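Local coordinates for ZINC phosphodiesterase ELAC protein 1 (Homo sapiens, PDB 3ZWF), which acts as a homodimeric zinc phosphodiesterase that repairs tRNAs by removing a 2',3'-cyclic phosphate and shows some tRNA 3'-processing endonuclease activity, at residues Y92-R98 and V118-P123; G18-V22 and F33-T39; F176-H180 and G250-V256. All coordinates share one frame. Residues are numbered along the deposited sequence.

The three contacts come in the order 2, 1, 3 along the chain without touching; their centres lie about 16 to 18 Å apart. Contacts 1 and 2 reach the same mixed sheet, contact 1 through the neighbouring parallel strands 89-94 and 116-121, contact 2 through the antiparallel strands 21-26 and 29-33; contact 3 belongs to the other sheet. Contact 2 is wholly buried, contact 1 is mostly buried, with V95 exposed and G96, R98, V122 and P123 partly so, and contact 3 is partly buried. Their chemistry differs with their place in the fold: a glutamate accepts helix-start amides in contact 1, backbone bonds and two waters join contact 2, and contact 3 supplies H180 and D251 directly to the zinc ions.

Contact 1 of 3, residues Y92-R98 and V118-P123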
# COMPACT_ATOMS: atom_id res chain seq x y z
N TYR A 92 7.55 10.43 12.51
CA TYR A 92 8.67 11.26 12.08
C TYR A 92 9.05 10.93 10.66
O TYR A 92 9.22 9.76 10.32
CB TYR A 92 9.89 11.00 13.00
CG TYR A 92 9.62 11.37 14.45
CD1 TYR A 92 9.03 10.46 15.32
CD2 TYR A 92 10.00 12.63 14.97
CE1 TYR A 92 8.77 10.81 16.64
CE2 TYR A 92 9.73 12.96 16.27
CZ TYR A 92 9.13 12.05 17.11
OH TYR A 92 8.86 12.43 18.43
N GLY A 93 9.19 11.93 9.79
CA GLY A 93 9.67 11.65 8.44
C GLY A 93 9.92 12.91 7.65
O GLY A 93 9.82 14.02 8.20
N PRO A 94 10.36 12.77 6.40
CA PRO A 94 10.68 13.93 5.63
C PRO A 94 9.51 14.87 5.36
O PRO A 94 8.38 14.44 5.31
CB PRO A 94 11.22 13.36 4.32
CG PRO A 94 11.55 11.96 4.60
CD PRO A 94 10.63 11.53 5.65
N VAL A 95 9.83 16.15 5.18
CA VAL A 95 8.85 17.12 4.68
C VAL A 95 8.06 16.52 3.52
O VAL A 95 8.63 16.02 2.56
CB VAL A 95 9.55 18.43 4.22
CG1 VAL A 95 8.56 19.37 3.46
CG2 VAL A 95 10.12 19.14 5.42
N GLY A 96 6.73 16.64 3.61
CA GLY A 96 5.80 16.10 2.62
C GLY A 96 4.95 14.99 3.19
O GLY A 96 3.82 14.71 2.71
N LEU A 97 5.47 14.34 4.23
CA LEU A 97 4.78 13.19 4.81
C LEU A 97 3.46 13.58 5.51
O LEU A 97 2.46 12.87 5.42
CB LEU A 97 5.70 12.42 5.77
CG LEU A 97 5.09 11.16 6.39
CD1 LEU A 97 4.80 10.10 5.32
CD2 LEU A 97 6.09 10.55 7.44
N ARG A 98 3.48 14.69 6.23
CA ARG A 98 2.29 15.08 6.99
C ARG A 98 1.07 15.27 6.06
O ARG A 98 -0.01 14.73 6.33
CB ARG A 98 2.51 16.36 7.77
CG ARG A 98 1.35 16.74 8.70
CD ARG A 98 1.56 18.07 9.40
NE ARG A 98 2.80 18.09 10.17
CZ ARG A 98 3.75 19.03 10.08
NH1 ARG A 98 3.65 20.05 9.24
NH2 ARG A 98 4.79 18.93 10.87
N VAL A 118 2.54 14.34 13.05
CA VAL A 118 3.65 14.12 12.14
C VAL A 118 4.67 15.24 12.30
O VAL A 118 4.35 16.44 12.14
CB VAL A 118 3.21 14.02 10.68
CG1 VAL A 118 4.43 13.68 9.81
CG2 VAL A 118 2.04 13.00 10.50
N HIS A 119 5.88 14.85 12.67
CA HIS A 119 7.02 15.79 12.81
C HIS A 119 7.88 15.64 11.59
O HIS A 119 8.28 14.48 11.25
CB HIS A 119 7.79 15.46 14.05
CG HIS A 119 6.98 15.56 15.29
ND1 HIS A 119 6.27 16.70 15.62
CD2 HIS A 119 6.77 14.69 16.31
CE1 HIS A 119 5.68 16.53 16.79
NE2 HIS A 119 5.94 15.31 17.21
N GLU A 120 8.07 16.73 10.86
CA GLU A 120 8.79 16.69 9.60
C GLU A 120 10.25 17.11 9.71
O GLU A 120 10.53 18.17 10.24
CB GLU A 120 8.11 17.53 8.55
CG GLU A 120 6.75 16.97 8.15
CD GLU A 120 6.10 17.69 6.99
OE1 GLU A 120 6.26 18.89 6.82
OE2 GLU A 120 5.38 16.99 6.21
N LEU A 121 11.12 16.28 9.13
CA LEU A 121 12.54 16.58 8.99
C LEU A 121 12.84 17.32 7.71
O LEU A 121 12.41 16.90 6.63
CB LEU A 121 13.35 15.28 8.99
CG LEU A 121 13.55 14.64 10.36
CD1 LEU A 121 12.30 14.12 10.99
CD2 LEU A 121 14.52 13.43 10.12
N VAL A 122 13.54 18.44 7.81
CA VAL A 122 13.85 19.28 6.65
C VAL A 122 15.22 18.85 6.12
O VAL A 122 16.28 19.09 6.79
CB VAL A 122 13.87 20.81 6.98
CG1 VAL A 122 14.29 21.62 5.76
CG2 VAL A 122 12.50 21.24 7.46
N PRO A 123 15.23 18.23 4.94
CA PRO A 123 16.50 17.82 4.36
C PRO A 123 17.32 18.99 3.79
O PRO A 123 16.82 20.11 3.63
CB PRO A 123 16.07 16.88 3.26
CG PRO A 123 14.74 17.40 2.85
CD PRO A 123 14.09 17.94 4.04
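E120 reaches across to the V95-G96 corner, its CD 3.6 Å from V95 CA, and its OE2 accepts hydrogen bonds from amides at the start of helix 97-107, G96 N and R98 N, both at 3.0 Å. The type II turn P94-L97 presents G96 N, whereas R98 N comes from the helix's first turn; G96, the N-cap, has backbone angles that call for glycine. R98 NE (3.0 Å) and NH2 (2.8 Å) both donate to V118 O; its long NH1 salt bridge to E120 OE1 (3.7 Å) is charge only, with OE1 well out of the guanidinium plane and no N-H pointing at it. The strands pair in parallel through hydrogen bonds from G93 N to H119 O (3.1 Å), L121 N to G93 O (2.8 Å) and V95 N to L121 O (3.1 Å). The Y92 and H119 rings meet obliquely on the face shared with P94 and L121. Strand 89-94, helix 97-107 and strand 116-121 form a beta-alpha-beta unit of the metallo-beta-lactamase fold.

Contact 2 of 3, residues G18-V22 and F33-T39; sequences GASAV and FDCGEGT
The chains run antiparallel, with one beta bridge where strands 21-26 and 29-33 meet: V22 and F33 form a hydrogen-bonded pair (CA-CA 5.2 Å), V22 N donating to F33 O at 3.0 Å and F33 N to V22 O at 2.8 Å. CA atoms also approach at A21-D34 (4.7 Å) and A19-G36 (4.8 Å); phi/psi are A19 -68/162, S20 -51/125, A21 -170/132. D34 has a positive phi (70/157), and G36 N donates to S20 O at 3.0 Å. The type II turn G36-T39 follows, with E37 at -56/135; G38, N-cap of helix 39-45, has angles (91/-5) that call for glycine. G36 O accepts T39 N (3.1 Å) and T39 OG1 (2.6 Å, chi1 m). A19 CB packs 3.7 Å from G36 CA. One water accepts from A19 N (2.9 Å) and donates to E37 O (2.6 Å); another donates to A19 O (2.8 Å) and T39 OG1 (2.9 Å). D34 O, buried here, has no hydrogen-bond partner in the model. The loop follows strand 29-33 of the metallo-beta-lactamase fold. Backbone and water join the segments, while the D34 carboxylate hydrogen-bonds T59 and zinc ligand H65, and E37 hydrogen-bonds G38 and Q40 of the second subunit.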
# COMPACT_ATOMS: atom_id res chain seq x y z
N GLY A 18 9.31 -8.78 1.96
CA GLY A 18 8.44 -7.62 2.05
C GLY A 18 9.22 -6.32 1.83
O GLY A 18 10.47 -6.33 1.84
N ALA A 19 8.49 -5.26 1.56
CA ALA A 19 9.08 -3.94 1.48
C ALA A 19 9.56 -3.49 2.86
O ALA A 19 9.16 -4.02 3.90
CB ALA A 19 8.11 -2.96 0.91
N SER A 20 10.42 -2.48 2.84
CA SER A 20 11.12 -2.07 4.07
C SER A 20 10.20 -1.82 5.27
O SER A 20 9.27 -1.03 5.22
CB SER A 20 11.97 -0.84 3.80
OG SER A 20 13.06 -1.29 3.01
N ALA A 21 10.50 -2.52 6.37
CA ALA A 21 9.88 -2.30 7.68
C ALA A 21 10.65 -3.11 8.74
O ALA A 21 10.90 -4.30 8.55
CB ALA A 21 8.44 -2.68 7.69
N VAL A 22 10.98 -2.44 9.82
CA VAL A 22 11.66 -3.06 10.96
C VAL A 22 11.04 -2.50 12.23
O VAL A 22 10.80 -1.28 12.31
CB VAL A 22 13.19 -2.73 11.02
CG1 VAL A 22 13.90 -3.72 11.99
CG2 VAL A 22 13.84 -2.73 9.64
N PHE A 33 10.15 1.39 11.97
CA PHE A 33 11.09 2.09 11.09
C PHE A 33 10.79 1.63 9.67
O PHE A 33 11.04 0.47 9.31
CB PHE A 33 12.55 1.79 11.49
CG PHE A 33 12.94 2.40 12.78
CD1 PHE A 33 12.64 1.78 13.98
CD2 PHE A 33 13.57 3.65 12.81
CE1 PHE A 33 13.01 2.38 15.22
CE2 PHE A 33 13.90 4.26 14.02
CZ PHE A 33 13.62 3.61 15.22
N ASP A 34 10.23 2.57 8.91
CA ASP A 34 9.72 2.40 7.54
C ASP A 34 8.46 1.54 7.48
O ASP A 34 8.13 0.77 8.38
CB ASP A 34 10.82 1.93 6.56
CG ASP A 34 11.83 3.09 6.22
OD1 ASP A 34 11.47 4.23 6.44
OD2 ASP A 34 12.92 2.82 5.69
N CYS A 35 7.73 1.75 6.40
CA CYS A 35 6.39 1.19 6.26
C CYS A 35 6.01 1.01 4.79
O CYS A 35 5.10 1.64 4.27
CB CYS A 35 5.36 2.05 7.01
SG CYS A 35 3.80 1.21 7.32
N GLY A 36 6.77 0.21 4.11
CA GLY A 36 6.41 -0.20 2.73
C GLY A 36 5.07 -0.91 2.63
O GLY A 36 4.51 -1.39 3.63
N GLU A 37 4.58 -0.99 1.40
CA GLU A 37 3.35 -1.67 1.14
C GLU A 37 3.42 -3.10 1.67
O GLU A 37 4.43 -3.79 1.51
CB GLU A 37 3.09 -1.66 -0.36
CG GLU A 37 1.87 -2.47 -0.69
CD GLU A 37 1.25 -2.20 -2.04
OE1 GLU A 37 1.73 -1.36 -2.83
OE2 GLU A 37 0.27 -2.87 -2.30
N GLY A 38 2.36 -3.53 2.34
CA GLY A 38 2.29 -4.86 2.95
C GLY A 38 2.77 -4.99 4.37
O GLY A 38 2.68 -6.07 4.97
N THR A 39 3.30 -3.91 4.91
CA THR A 39 3.72 -3.93 6.30
C THR A 39 2.64 -4.37 7.28
O THR A 39 2.89 -5.20 8.14
CB THR A 39 4.33 -2.58 6.71
OG1 THR A 39 5.48 -2.33 5.90
CG2 THR A 39 4.72 -2.60 8.20
O HOH W 1 5.81 -5.73 2.62
O HOH W 2 6.75 -4.75 5.02

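Contact 3 of 3, residues F176-H180 and G250-V256. With ZN (zinc ion), chain E; ZN (zinc ion), chain D.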
# COMPACT_ATOMS: atom_id res chain seq x y z
N PHE A 176 20.00 11.68 11.25
CA PHE A 176 21.13 12.25 10.53
C PHE A 176 20.96 12.03 9.03
O PHE A 176 20.18 11.19 8.59
CB PHE A 176 22.47 11.70 11.04
CG PHE A 176 22.58 10.18 11.04
CD1 PHE A 176 22.06 9.43 12.07
CD2 PHE A 176 23.19 9.52 9.99
CE1 PHE A 176 22.14 8.06 12.05
CE2 PHE A 176 23.31 8.12 9.97
CZ PHE A 176 22.78 7.39 11.01
N ARG A 177 21.71 12.81 8.26
CA ARG A 177 21.53 12.89 6.82
C ARG A 177 22.35 11.83 6.10
O ARG A 177 23.55 11.63 6.40
CB ARG A 177 21.93 14.26 6.30
CG ARG A 177 21.10 15.41 6.87
CD ARG A 177 21.67 16.75 6.43
NE ARG A 177 22.99 16.94 6.99
CZ ARG A 177 23.92 17.76 6.52
NH1 ARG A 177 23.69 18.52 5.45
NH2 ARG A 177 25.10 17.83 7.13
N LEU A 178 21.66 11.21 5.15
CA LEU A 178 22.23 10.27 4.20
C LEU A 178 22.12 10.79 2.78
O LEU A 178 21.36 11.72 2.52
CB LEU A 178 21.53 8.89 4.28
CG LEU A 178 21.43 8.28 5.68
CD1 LEU A 178 20.73 6.93 5.68
CD2 LEU A 178 22.85 8.06 6.26
N PHE A 179 22.92 10.23 1.88
CA PHE A 179 22.89 10.58 0.46
C PHE A 179 22.17 9.47 -0.29
O PHE A 179 22.56 8.31 -0.20
CB PHE A 179 24.28 10.74 -0.12
CG PHE A 179 24.29 11.37 -1.47
CD1 PHE A 179 24.15 10.60 -2.62
CD2 PHE A 179 24.36 12.77 -1.59
CE1 PHE A 179 24.08 11.22 -3.88
CE2 PHE A 179 24.32 13.39 -2.86
CZ PHE A 179 24.17 12.59 -4.00
N HIS A 180 21.14 9.84 -1.04
CA HIS A 180 20.38 8.89 -1.82
C HIS A 180 19.84 9.61 -3.07
O HIS A 180 20.14 10.79 -3.28
CB HIS A 180 19.31 8.27 -0.91
CG HIS A 180 18.50 7.16 -1.53
ND1 HIS A 180 19.05 6.08 -2.19
CD2 HIS A 180 17.16 6.96 -1.53
CE1 HIS A 180 18.06 5.28 -2.61
NE2 HIS A 180 16.91 5.79 -2.21
N GLY A 250 18.37 4.50 6.44
CA GLY A 250 17.63 4.40 5.17
C GLY A 250 18.54 4.11 3.98
O GLY A 250 19.78 4.06 4.09
N ASP A 251 17.91 3.90 2.82
CA ASP A 251 18.62 3.70 1.56
C ASP A 251 19.65 4.82 1.42
O ASP A 251 19.37 5.99 1.69
CB ASP A 251 17.72 3.81 0.36
CG ASP A 251 16.63 2.72 0.30
OD1 ASP A 251 16.53 1.86 1.19
OD2 ASP A 251 15.83 2.77 -0.67
N CYS A 252 20.83 4.44 0.96
CA CYS A 252 21.94 5.40 0.81
C CYS A 252 23.12 4.77 0.07
O CYS A 252 23.29 3.57 0.07
CB CYS A 252 22.41 5.90 2.18
SG CYS A 252 23.20 4.71 3.24
N SER A 253 23.93 5.67 -0.47
CA SER A 253 25.24 5.39 -1.04
C SER A 253 26.36 5.99 -0.17
O SER A 253 27.54 5.84 -0.48
CB SER A 253 25.32 6.01 -2.44
OG SER A 253 26.52 5.68 -3.10
N GLY A 254 25.96 6.67 0.90
CA GLY A 254 26.90 7.28 1.83
C GLY A 254 26.19 8.19 2.83
O GLY A 254 24.97 8.39 2.78
N VAL A 255 26.99 8.73 3.75
CA VAL A 255 26.49 9.61 4.81
C VAL A 255 26.99 11.01 4.47
O VAL A 255 28.10 11.16 3.97
CB VAL A 255 27.07 9.17 6.21
CG1 VAL A 255 26.65 10.13 7.33
CG2 VAL A 255 26.66 7.74 6.53
N VAL A 256 26.19 12.03 4.78
CA VAL A 256 26.53 13.38 4.42
C VAL A 256 27.20 14.00 5.63
O VAL A 256 26.57 14.19 6.67
CB VAL A 256 25.33 14.23 4.05
CG1 VAL A 256 25.79 15.63 3.66
CG2 VAL A 256 24.60 13.60 2.96
ZN ZN E . 14.99 4.56 -2.00
ZN ZN D . 14.18 1.38 -1.00
O HOH W 3 25.05 12.85 8.34
O HOH W 4 13.42 3.22 -1.88
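Metal coordination joins the two segments at their active-site end. H180 NE2 binds the zinc ion of chain E at 2.3 Å, and D251 OD2 bridges both metals, 2.4 Å from that ion and 2.2 Å from the zinc ion of chain D. Water 4 also spans the pair, at 2.1 Å from the chain E zinc and 2.2 Å from the chain D zinc. H60 and H62 complete the protein ligands of the first ion; D64, H65 and H311 complete those of the second. Between the two ligands themselves, a CH-pi contact sets D251 CB over the face of the H180 imidazole, 3.4 Å from its centroid, while H180 ND1 is hydrogen-bonded to G288 O.

Backbone hydrogen bonds carry the antiparallel join: V256 N to R177 O (3.1 Å), F179 N to G254 O (2.9 Å) and S253 N to F179 O (3.0 Å). L178 and V255 face each other as a non-hydrogen-bonded pair, CA-CA 4.4 Å. Water 3 donates to R177 O (2.7 Å) and V256 O (2.6 Å), adding a bridge beside the first of these bonds.

Apolar contacts fill in around the strands. L178 CB lies 3.8 Å from C252 CB, and L178 CD2 the same distance from V255 CG2. Of a different kind, V256 CG1 sits over one face of the charged R177 guanidinium, 4.0 Å from NH1, and R177 NH1 is hydrogen-bonded to T124.

In this metallo-beta-lactamase dinuclear centre, backbone pairing between distant segments probably helps to fix a histidine and an aspartate whose OD2, with water 4, bridges the two catalytic zinc ions.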